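Local coordinates for ofchtiv-allosamidin (Ostrinia furnacalis, PDB 6JMB), which probably hydrolyses chitin as a family 18 insect chitinase and is caught here with the inhibitor allosamidin in its substrate cleft, at residues A[30-35]-A[359-364]; A[121-126]-A[148-153]; A[307-312]-A[328-333]. All coordinates share one frame; numbering follows the deposited sequence.

Contact 1 of 3, residues A[30-35]-A[359-364]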
loop_
_atom_site.group_PDB
_atom_site.type_symbol
_atom_site.label_atom_id
_atom_site.label_comp_id
_atom_site.label_asym_id
_atom_site.label_seq_id
_atom_site.Cartn_x
_atom_site.Cartn_y
_atom_site.Cartn_z
ATOM N N PRO A 30 9.718 12.050 -10.084
ATOM C CA PRO A 30 8.512 12.749 -9.621
ATOM C C PRO A 30 7.464 12.964 -10.699
ATOM O O PRO A 30 6.378 13.461 -10.378
ATOM C CB PRO A 30 9.059 14.083 -9.111
ATOM C CG PRO A 30 10.278 14.317 -9.954
ATOM C CD PRO A 30 10.874 12.953 -10.219
ATOM N N PHE A 31 7.749 12.628 -11.955
ATOM C CA PHE A 31 6.750 12.741 -13.009
ATOM C C PHE A 31 5.977 11.452 -13.242
ATOM O O PHE A 31 5.069 11.435 -14.077
ATOM C CB PHE A 31 7.398 13.220 -14.309
ATOM C CG PHE A 31 7.712 14.686 -14.315
ATOM C CD1 PHE A 31 6.701 15.616 -14.486
ATOM C CD2 PHE A 31 9.012 15.132 -14.142
ATOM C CE1 PHE A 31 6.980 16.973 -14.495
ATOM C CE2 PHE A 31 9.295 16.491 -14.144
ATOM C CZ PHE A 31 8.273 17.405 -14.324
ATOM N N LEU A 32 6.308 10.377 -12.536
ATOM C CA LEU A 32 5.571 9.129 -12.646
ATOM C C LEU A 32 4.514 8.984 -11.565
ATOM O O LEU A 32 3.841 7.951 -11.503
ATOM C CB LEU A 32 6.530 7.938 -12.621
ATOM C CG LEU A 32 7.417 7.786 -13.859
ATOM C CD1 LEU A 32 8.363 6.597 -13.704
ATOM C CD2 LEU A 32 6.561 7.643 -15.111
ATOM N N CYS A 33 4.361 9.993 -10.714
ATOM C CA CYS A 33 3.345 10.019 -9.674
ATOM C C CYS A 33 2.649 11.370 -9.717
ATOM O O CYS A 33 3.241 12.371 -10.132
ATOM C CB CYS A 33 3.999 9.874 -8.299
ATOM S SG CYS A 33 5.174 8.515 -8.191
ATOM N N THR A 34 1.386 11.399 -9.292
ATOM C CA THR A 34 0.723 12.666 -9.009
ATOM C C THR A 34 0.765 13.013 -7.533
ATOM O O THR A 34 0.749 14.196 -7.176
ATOM C CB THR A 34 -0.740 12.651 -9.472
ATOM O OG1 THR A 34 -1.454 11.616 -8.791
ATOM C CG2 THR A 34 -0.822 12.411 -10.968
ATOM N N HIS A 35 0.837 11.998 -6.679
ATOM C CA HIS A 35 0.925 12.156 -5.239
ATOM C C HIS A 35 2.023 11.229 -4.756
ATOM O O HIS A 35 2.059 10.057 -5.142
ATOM C CB HIS A 35 -0.402 11.776 -4.576
ATOM C CG HIS A 35 -1.543 12.654 -4.986
ATOM N ND1 HIS A 35 -2.068 12.644 -6.261
ATOM C CD2 HIS A 35 -2.247 13.579 -4.295
ATOM C CE1 HIS A 35 -3.047 13.528 -6.336
ATOM N NE2 HIS A 35 -3.176 14.111 -5.158
ATOM N N GLY A 359 12.827 -1.692 -19.279
ATOM C CA GLY A 359 12.988 -0.288 -18.969
ATOM C C GLY A 359 12.991 -0.046 -17.471
ATOM O O GLY A 359 12.660 -0.916 -16.663
ATOM N N THR A 360 13.378 1.165 -17.088
ATOM C CA THR A 360 13.305 1.521 -15.678
ATOM C C THR A 360 11.850 1.722 -15.270
ATOM O O THR A 360 11.004 2.119 -16.074
ATOM C CB THR A 360 14.106 2.792 -15.384
ATOM O OG1 THR A 360 13.576 3.887 -16.140
ATOM C CG2 THR A 360 15.584 2.599 -15.722
ATOM N N PHE A 361 11.566 1.448 -14.002
ATOM C CA PHE A 361 10.226 1.588 -13.446
ATOM C C PHE A 361 9.150 0.935 -14.324
ATOM O O PHE A 361 8.175 1.585 -14.702
ATOM C CB PHE A 361 9.879 3.050 -13.197
ATOM C CG PHE A 361 10.634 3.687 -12.056
ATOM C CD1 PHE A 361 10.314 3.386 -10.742
ATOM C CD2 PHE A 361 11.643 4.609 -12.306
ATOM C CE1 PHE A 361 10.997 3.980 -9.694
ATOM C CE2 PHE A 361 12.329 5.209 -11.257
ATOM C CZ PHE A 361 12.006 4.899 -9.956
ATOM N N PRO A 362 9.293 -0.354 -14.652
ATOM C CA PRO A 362 8.303 -0.966 -15.559
ATOM C C PRO A 362 6.906 -1.025 -14.970
ATOM O O PRO A 362 5.927 -0.802 -15.693
ATOM C CB PRO A 362 8.876 -2.366 -15.813
ATOM C CG PRO A 362 9.733 -2.641 -14.605
ATOM C CD PRO A 362 10.341 -1.312 -14.260
ATOM N N LEU A 363 6.777 -1.326 -13.678
ATOM C CA LEU A 363 5.444 -1.385 -13.092
ATOM C C LEU A 363 4.805 -0.007 -13.050
ATOM O O LEU A 363 3.624 0.147 -13.389
ATOM C CB LEU A 363 5.513 -1.982 -11.691
ATOM C CG LEU A 363 6.034 -3.422 -11.618
ATOM C CD1 LEU A 363 5.923 -3.933 -10.188
ATOM C CD2 LEU A 363 5.276 -4.321 -12.596
ATOM N N LEU A 364 5.572 1.006 -12.644
ATOM C CA LEU A 364 5.033 2.353 -12.525
ATOM C C LEU A 364 4.726 2.952 -13.894
ATOM O O LEU A 364 3.689 3.604 -14.075
ATOM C CB LEU A 364 6.007 3.221 -11.728
ATOM C CG LEU A 364 5.524 4.605 -11.300
ATOM C CD1 LEU A 364 4.158 4.558 -10.637
ATOM C CD2 LEU A 364 6.546 5.219 -10.361
#
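The ring of F361 receives L32 obliquely: methyl CD1 of L32 lies 3.9 Å from F361 CB and 4.0 Å from F361 CG, at the root of the ring. The family 18 fold is a TIM barrel, and this contact fastens the loop between strands 5-11 and 35-43 to the start of the last helix, 362-373. Where the loop gives way to strand 35-43, the imidazole of H35 has T34 OG1 at its edge, in plane and hydrogen-bonded to H35 ND1 at 2.8 Å; Y187 meets the same ring edge-to-face. The second apolar meeting is that of two leucines. L364 holds CG anti to its backbone N (chi1 -170°), which lays its branch point beside L32, and CD2 of L364 comes within 3.5 Å of L32 CB. Each side has its own anchor: C33 is tied to C8 of strand 5-11 by a disulfide, while D350 accepts hydrogen bonds from the backbone N of L363 (OD1) and of L364 (OD2) in the helix's first turn. N368, one turn on, uses ND2 to bond both L32 O and L364 O, a polar stitch beside the apolar patch. L364 CD1 rests 3.5 Å from that same L32 O.

Contact 2 of 3, residues A[121-126]-A[148-153]. With AMI (allosamizoline), chain C.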
loop_
_atom_site.group_PDB
_atom_site.type_symbol
_atom_site.label_atom_id
_atom_site.label_comp_id
_atom_site.label_asym_id
_atom_site.label_seq_id
_atom_site.Cartn_x
_atom_site.Cartn_y
_atom_site.Cartn_z
ATOM N N LEU A 121 -1.641 15.138 4.782
ATOM C CA LEU A 121 -1.434 14.012 5.677
ATOM C C LEU A 121 -2.207 12.807 5.164
ATOM O O LEU A 121 -3.373 12.927 4.775
ATOM C CB LEU A 121 -1.956 14.353 7.081
ATOM C CG LEU A 121 -1.864 13.247 8.136
ATOM C CD1 LEU A 121 -0.414 12.974 8.505
ATOM C CD2 LEU A 121 -2.678 13.603 9.373
ATOM N N ASP A 122 -1.555 11.650 5.175
ATOM C CA ASP A 122 -2.200 10.370 4.930
ATOM C C ASP A 122 -2.232 9.614 6.250
ATOM O O ASP A 122 -1.199 9.489 6.919
ATOM C CB ASP A 122 -1.402 9.575 3.893
ATOM C CG ASP A 122 -2.028 8.239 3.573
ATOM O OD1 ASP A 122 -3.239 8.196 3.261
ATOM O OD2 ASP A 122 -1.308 7.218 3.632
ATOM N N VAL A 123 -3.406 9.133 6.641
ATOM C CA VAL A 123 -3.564 8.410 7.900
ATOM C C VAL A 123 -3.649 6.920 7.601
ATOM O O VAL A 123 -4.556 6.470 6.885
ATOM C CB VAL A 123 -4.791 8.895 8.685
ATOM C CG1 VAL A 123 -4.863 8.181 10.028
ATOM C CG2 VAL A 123 -4.725 10.404 8.890
ATOM N N ASP A 124 -2.691 6.159 8.137
ATOM C CA ASP A 124 -2.598 4.714 7.957
ATOM C C ASP A 124 -2.585 4.024 9.321
ATOM O O ASP A 124 -1.612 3.358 9.689
ATOM C CB ASP A 124 -1.333 4.389 7.147
ATOM C CG ASP A 124 -1.142 2.905 6.905
ATOM O OD1 ASP A 124 -2.133 2.150 6.906
ATOM O OD2 ASP A 124 0.017 2.494 6.703
ATOM N N TRP A 125 -3.655 4.198 10.091
ATOM C CA TRP A 125 -3.801 3.519 11.371
ATOM C C TRP A 125 -4.189 2.070 11.100
ATOM O O TRP A 125 -5.239 1.808 10.504
ATOM C CB TRP A 125 -4.888 4.247 12.163
ATOM C CG TRP A 125 -5.401 3.609 13.437
ATOM C CD1 TRP A 125 -4.989 2.446 14.039
ATOM C CD2 TRP A 125 -6.439 4.141 14.262
ATOM N NE1 TRP A 125 -5.719 2.227 15.192
ATOM C CE2 TRP A 125 -6.619 3.250 15.343
ATOM C CE3 TRP A 125 -7.239 5.285 14.188
ATOM C CZ2 TRP A 125 -7.568 3.475 16.347
ATOM C CZ3 TRP A 125 -8.178 5.512 15.184
ATOM C CH2 TRP A 125 -8.341 4.602 16.245
ATOM N N GLU A 126 -3.351 1.128 11.532
ATOM C CA GLU A 126 -3.576 -0.295 11.267
ATOM C C GLU A 126 -3.792 -1.035 12.589
ATOM O O GLU A 126 -2.834 -1.525 13.194
ATOM C CB GLU A 126 -2.411 -0.874 10.439
ATOM C CG GLU A 126 -2.205 -0.093 9.135
ATOM C CD GLU A 126 -1.421 -0.826 8.067
ATOM O OE1 GLU A 126 -0.898 -1.929 8.318
ATOM O OE2 GLU A 126 -1.343 -0.288 6.941
ATOM N N LYS A 148 -12.814 14.147 10.748
ATOM C CA LYS A 148 -13.605 15.375 10.695
ATOM C C LYS A 148 -12.814 16.561 11.237
ATOM O O LYS A 148 -12.791 17.641 10.633
ATOM C CB LYS A 148 -14.890 15.181 11.499
ATOM C CG LYS A 148 -15.756 16.423 11.599
ATOM C CD LYS A 148 -16.950 16.169 12.506
ATOM C CE LYS A 148 -17.860 17.381 12.582
ATOM N NZ LYS A 148 -18.879 17.238 13.660
ATOM N N GLU A 149 -12.150 16.370 12.378
ATOM C CA GLU A 149 -11.431 17.467 13.018
ATOM C C GLU A 149 -10.167 17.835 12.248
ATOM O O GLU A 149 -9.810 19.018 12.160
ATOM C CB GLU A 149 -11.149 17.114 14.479
ATOM C CG GLU A 149 -12.441 16.978 15.296
ATOM C CD GLU A 149 -12.217 16.572 16.737
ATOM O OE1 GLU A 149 -11.059 16.317 17.112
ATOM O OE2 GLU A 149 -13.209 16.503 17.502
ATOM N N LEU A 150 -9.483 16.844 11.673
ATOM C CA LEU A 150 -8.352 17.142 10.798
ATOM C C LEU A 150 -8.799 17.966 9.598
ATOM O O LEU A 150 -8.163 18.967 9.245
ATOM C CB LEU A 150 -7.690 15.845 10.328
ATOM C CG LEU A 150 -6.744 15.165 11.319
ATOM C CD1 LEU A 150 -6.597 13.684 10.992
ATOM C CD2 LEU A 150 -5.369 15.841 11.341
ATOM N N ARG A 151 -9.904 17.568 8.965
ATOM C CA ARG A 151 -10.395 18.306 7.807
ATOM C C ARG A 151 -10.714 19.748 8.167
ATOM O O ARG A 151 -10.345 20.672 7.432
ATOM C CB ARG A 151 -11.631 17.613 7.233
ATOM C CG ARG A 151 -12.406 18.452 6.220
ATOM C CD ARG A 151 -11.538 18.853 5.039
ATOM N NE ARG A 151 -11.024 17.684 4.338
ATOM C CZ ARG A 151 -10.168 17.728 3.324
ATOM N NH1 ARG A 151 -9.711 18.895 2.883
ATOM N NH2 ARG A 151 -9.766 16.601 2.751
ATOM N N GLU A 152 -11.389 19.959 9.299
ATOM C CA GLU A 152 -11.756 21.313 9.703
ATOM C C GLU A 152 -10.528 22.205 9.844
ATOM O O GLU A 152 -10.538 23.363 9.406
ATOM C CB GLU A 152 -12.548 21.265 11.006
ATOM C CG GLU A 152 -13.995 20.850 10.800
ATOM C CD GLU A 152 -14.715 20.540 12.095
ATOM O OE1 GLU A 152 -14.060 20.513 13.159
ATOM O OE2 GLU A 152 -15.945 20.322 12.043
ATOM N N GLU A 153 -9.452 21.680 10.426
ATOM C CA GLU A 153 -8.249 22.489 10.574
ATOM C C GLU A 153 -7.497 22.623 9.258
ATOM O O GLU A 153 -7.025 23.716 8.915
ATOM C CB GLU A 153 -7.336 21.879 11.633
ATOM C CG GLU A 153 -6.086 22.697 11.906
ATOM C CD GLU A 153 -6.395 24.032 12.547
ATOM O OE1 GLU A 153 -7.450 24.148 13.208
ATOM O OE2 GLU A 153 -5.578 24.964 12.395
HETATM C C1 AMI C . 0.979 -1.503 3.779
HETATM C C2 AMI C . 1.181 -0.708 5.131
HETATM C C3 AMI C . 2.605 -0.778 5.372
HETATM C C4 AMI C . 3.050 -2.166 4.753
HETATM C C5 AMI C . 2.371 -2.117 3.467
HETATM C C6 AMI C . 2.255 -3.523 2.771
HETATM C C7 AMI C . 0.475 0.643 3.529
HETATM C C8 AMI C . -0.231 3.084 3.684
HETATM C C9 AMI C . -0.284 1.878 1.424
HETATM N N2 AMI C . 0.748 0.503 4.898
HETATM N N7 AMI C . -0.014 1.870 2.886
HETATM O O3 AMI C . 2.889 -0.651 6.765
HETATM O O4 AMI C . 4.442 -2.293 4.499
HETATM O O6 AMI C . 1.647 -4.422 3.675
HETATM O O7 AMI C . 0.680 -0.487 2.796
#
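L121 and L150 bring their side chains together at about a right angle, and methyl meets methyl: CD2 of L121 lies 4.0 Å from CD2 of L150. The strand residue extends with CG anti to its backbone N (chi1 178°), which sends the branched end out toward helix 138-154; L150, with CG beside its backbone N (chi1 -79°), directs CD2 to L121 and CD1 to V123. The second of these branches stands farther off, L150 CD1 being 4.3 Å from V123 CG2. One leucine thus spans two outward-facing strand residues, and the fit is purely apolar. I106 of helix 99-116 and L161 of strand 160-165 also touch L150, so that it sits buried between two helices and the sheet. The helix is held to its surroundings by charge as well, through salt bridges of R151 with D186 and of E149 with R102; R151 also bridges to D155, just past the helix end.

The residues that alternate with them on the strand, D122 and D124, face the other way. D122 turns into the barrel, where its carboxylate bonds Y9 OH and T162 OG1. Next in line, D124 reaches the bound allosamizoline, its OD2 2.8 Å from N2 of the inhibitor; from just past the strand's end, E126 brings OE2 to 3.0 Å from the same N2. Both acids therefore converge on one nitrogen of the cyclic isourea, which would probably gain a positive charge more readily in their company. Outward methyls against a helix and inward acids against a ligand belong to the beta-alpha-beta unit of strand 120-124, helix 138-154 and strand 160-165: the first strand carries D122 and D124 and the turn after it E126, the last three acidic positions of the DxxDxDxE signature of family 18 chitinases.

Contact 3 of 3, residues A[307-312]-A[328-333]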
loop_
_atom_site.group_PDB
_atom_site.type_symbol
_atom_site.label_atom_id
_atom_site.label_comp_id
_atom_site.label_asym_id
_atom_site.label_seq_id
_atom_site.Cartn_x
_atom_site.Cartn_y
_atom_site.Cartn_z
ATOM N N ALA A 307 -7.481 -15.739 -11.487
ATOM C CA ALA A 307 -7.146 -14.579 -10.668
ATOM C C ALA A 307 -6.415 -13.486 -11.438
ATOM O O ALA A 307 -6.323 -12.355 -10.943
ATOM C CB ALA A 307 -6.293 -15.015 -9.473
ATOM N N LYS A 308 -5.889 -13.799 -12.624
ATOM C CA LYS A 308 -5.201 -12.835 -13.496
ATOM C C LYS A 308 -3.870 -12.365 -12.906
ATOM O O LYS A 308 -3.493 -11.200 -13.046
ATOM C CB LYS A 308 -6.081 -11.646 -13.906
ATOM C CG LYS A 308 -7.519 -12.015 -14.255
ATOM C CD LYS A 308 -7.584 -12.978 -15.426
ATOM C CE LYS A 308 -9.028 -13.357 -15.702
ATOM N NZ LYS A 308 -9.131 -14.322 -16.838
ATOM N N VAL A 309 -3.148 -13.276 -12.257
ATOM C CA VAL A 309 -1.854 -12.948 -11.649
ATOM C C VAL A 309 -0.897 -14.104 -11.854
ATOM O O VAL A 309 -1.300 -15.268 -11.970
ATOM C CB VAL A 309 -1.981 -12.664 -10.135
ATOM C CG1 VAL A 309 -2.675 -11.332 -9.895
ATOM C CG2 VAL A 309 -2.700 -13.805 -9.432
ATOM N N PRO A 310 0.400 -13.803 -11.885
ATOM C CA PRO A 310 1.408 -14.855 -12.023
ATOM C C PRO A 310 1.849 -15.391 -10.669
ATOM O O PRO A 310 1.713 -14.753 -9.624
ATOM C CB PRO A 310 2.578 -14.101 -12.667
ATOM C CG PRO A 310 2.500 -12.749 -12.010
ATOM C CD PRO A 310 1.010 -12.459 -11.885
ATOM N N TYR A 311 2.411 -16.591 -10.715
ATOM C CA TYR A 311 3.093 -17.157 -9.565
ATOM C C TYR A 311 4.236 -18.009 -10.086
ATOM O O TYR A 311 4.272 -18.370 -11.265
ATOM C CB TYR A 311 2.138 -17.958 -8.664
ATOM C CG TYR A 311 1.481 -19.141 -9.342
ATOM C CD1 TYR A 311 0.395 -18.971 -10.193
ATOM C CD2 TYR A 311 1.949 -20.433 -9.131
ATOM C CE1 TYR A 311 -0.206 -20.055 -10.816
ATOM C CE2 TYR A 311 1.352 -21.518 -9.749
ATOM C CZ TYR A 311 0.284 -21.323 -10.586
ATOM O OH TYR A 311 -0.307 -22.413 -11.200
ATOM N N ALA A 312 5.178 -18.325 -9.205
ATOM C CA ALA A 312 6.374 -19.039 -9.616
ATOM C C ALA A 312 6.749 -20.053 -8.552
ATOM O O ALA A 312 6.508 -19.845 -7.361
ATOM C CB ALA A 312 7.542 -18.078 -9.864
ATOM N N THR A 328 -1.228 -4.509 -15.750
ATOM C CA THR A 328 -2.111 -4.030 -16.814
ATOM C C THR A 328 -3.556 -4.446 -16.551
ATOM O O THR A 328 -4.482 -3.631 -16.657
ATOM C CB THR A 328 -1.626 -4.551 -18.171
ATOM O OG1 THR A 328 -0.322 -4.013 -18.440
ATOM C CG2 THR A 328 -2.576 -4.108 -19.293
ATOM N N ALA A 329 -3.765 -5.713 -16.186
ATOM C CA ALA A 329 -5.112 -6.182 -15.881
ATOM C C ALA A 329 -5.716 -5.415 -14.712
ATOM O O ALA A 329 -6.911 -5.092 -14.723
ATOM C CB ALA A 329 -5.102 -7.692 -15.603
ATOM N N LYS A 330 -4.909 -5.114 -13.696
ATOM C CA LYS A 330 -5.409 -4.374 -12.542
ATOM C C LYS A 330 -5.843 -2.964 -12.930
ATOM O O LYS A 330 -6.899 -2.493 -12.494
ATOM C CB LYS A 330 -4.331 -4.327 -11.458
ATOM C CG LYS A 330 -4.264 -5.598 -10.601
ATOM C CD LYS A 330 -2.991 -5.662 -9.757
ATOM C CE LYS A 330 -3.042 -6.784 -8.720
ATOM N NZ LYS A 330 -2.986 -8.144 -9.347
ATOM N N VAL A 331 -5.043 -2.273 -13.746
ATOM C CA VAL A 331 -5.394 -0.900 -14.094
ATOM C C VAL A 331 -6.580 -0.879 -15.053
ATOM O O VAL A 331 -7.432 0.017 -14.986
ATOM C CB VAL A 331 -4.169 -0.135 -14.626
ATOM C CG1 VAL A 331 -4.535 1.319 -14.911
ATOM C CG2 VAL A 331 -3.037 -0.195 -13.609
ATOM N N GLU A 332 -6.670 -1.874 -15.939
ATOM C CA GLU A 332 -7.846 -1.984 -16.799
ATOM C C GLU A 332 -9.112 -2.190 -15.976
ATOM O O GLU A 332 -10.163 -1.609 -16.279
ATOM C CB GLU A 332 -7.644 -3.099 -17.830
ATOM C CG GLU A 332 -6.658 -2.692 -18.922
ATOM C CD GLU A 332 -6.263 -3.821 -19.848
ATOM O OE1 GLU A 332 -6.535 -4.998 -19.525
ATOM O OE2 GLU A 332 -5.665 -3.524 -20.904
ATOM N N TYR A 333 -9.025 -3.000 -14.920
ATOM C CA TYR A 333 -10.149 -3.167 -14.007
ATOM C C TYR A 333 -10.539 -1.835 -13.372
ATOM O O TYR A 333 -11.723 -1.474 -13.326
ATOM C CB TYR A 333 -9.792 -4.208 -12.938
ATOM C CG TYR A 333 -10.866 -4.378 -11.891
ATOM C CD1 TYR A 333 -10.884 -3.582 -10.752
ATOM C CD2 TYR A 333 -11.874 -5.315 -12.048
ATOM C CE1 TYR A 333 -11.874 -3.714 -9.800
ATOM C CE2 TYR A 333 -12.873 -5.458 -11.094
ATOM C CZ TYR A 333 -12.861 -4.651 -9.972
ATOM O OH TYR A 333 -13.849 -4.767 -9.020
HETATM O O HOH W 1 -4.032 -8.651 -12.007
#
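V309 and K330 make the closest approach, the valine methyl CG1 lying 3.2 Å from NZ of the lysine, so that an ammonium group borders an apolar branch. A water joins the two segments through polar atoms: it donates to K308 O at 2.8 Å and accepts from K330 NZ at 2.9 Å. Farther along, CB of K308 faces CB of A329 at 4.4 Å, after which the K308 chain leads off to give its NZ to N305 O. The backbone shape behind this is a G1 beta bulge, in which K308 and V309 both face D304 across the hairpin of strands 300-304 and 309-314; K308 takes the left-handed conformation (phi 68°, psi 38°). This hairpin probably belongs to the alpha/beta insertion that many family 18 chitinases carry late in the TIM barrel, and helix 324-336 follows it. K330 runs extended until its last torsion bends it (chi4 69°), swinging NZ toward the strand. There the ammonium also forms a salt bridge with D322 and a hydrogen bond to A207 O. The K330 side chain also touches M245 and V247 of strand 243-256.

Overall arrangement
Contact 1 closes the longest loop, with contacts 2 and 3 in series inside it. None touches another: the centres of contacts 2 and 3 are 32 Å apart, on opposite sides of the molecule's centre, with contact 1 about 26 Å from contact 2 and 18 Å from contact 3. What joins them is the barrel. L364 of contact 1 touches strand 5-11, contact 2 packs a helix against strand 120-124, and the helix of contact 3 lies against strand 243-256. Helix 362-373, begun in contact 1, touches helix 324-336. Contacts 1 and 3 are structural packing, the side chains of C33 and K330 about 13 Å from allosamizoline; only contact 2 supplies residues of its pocket.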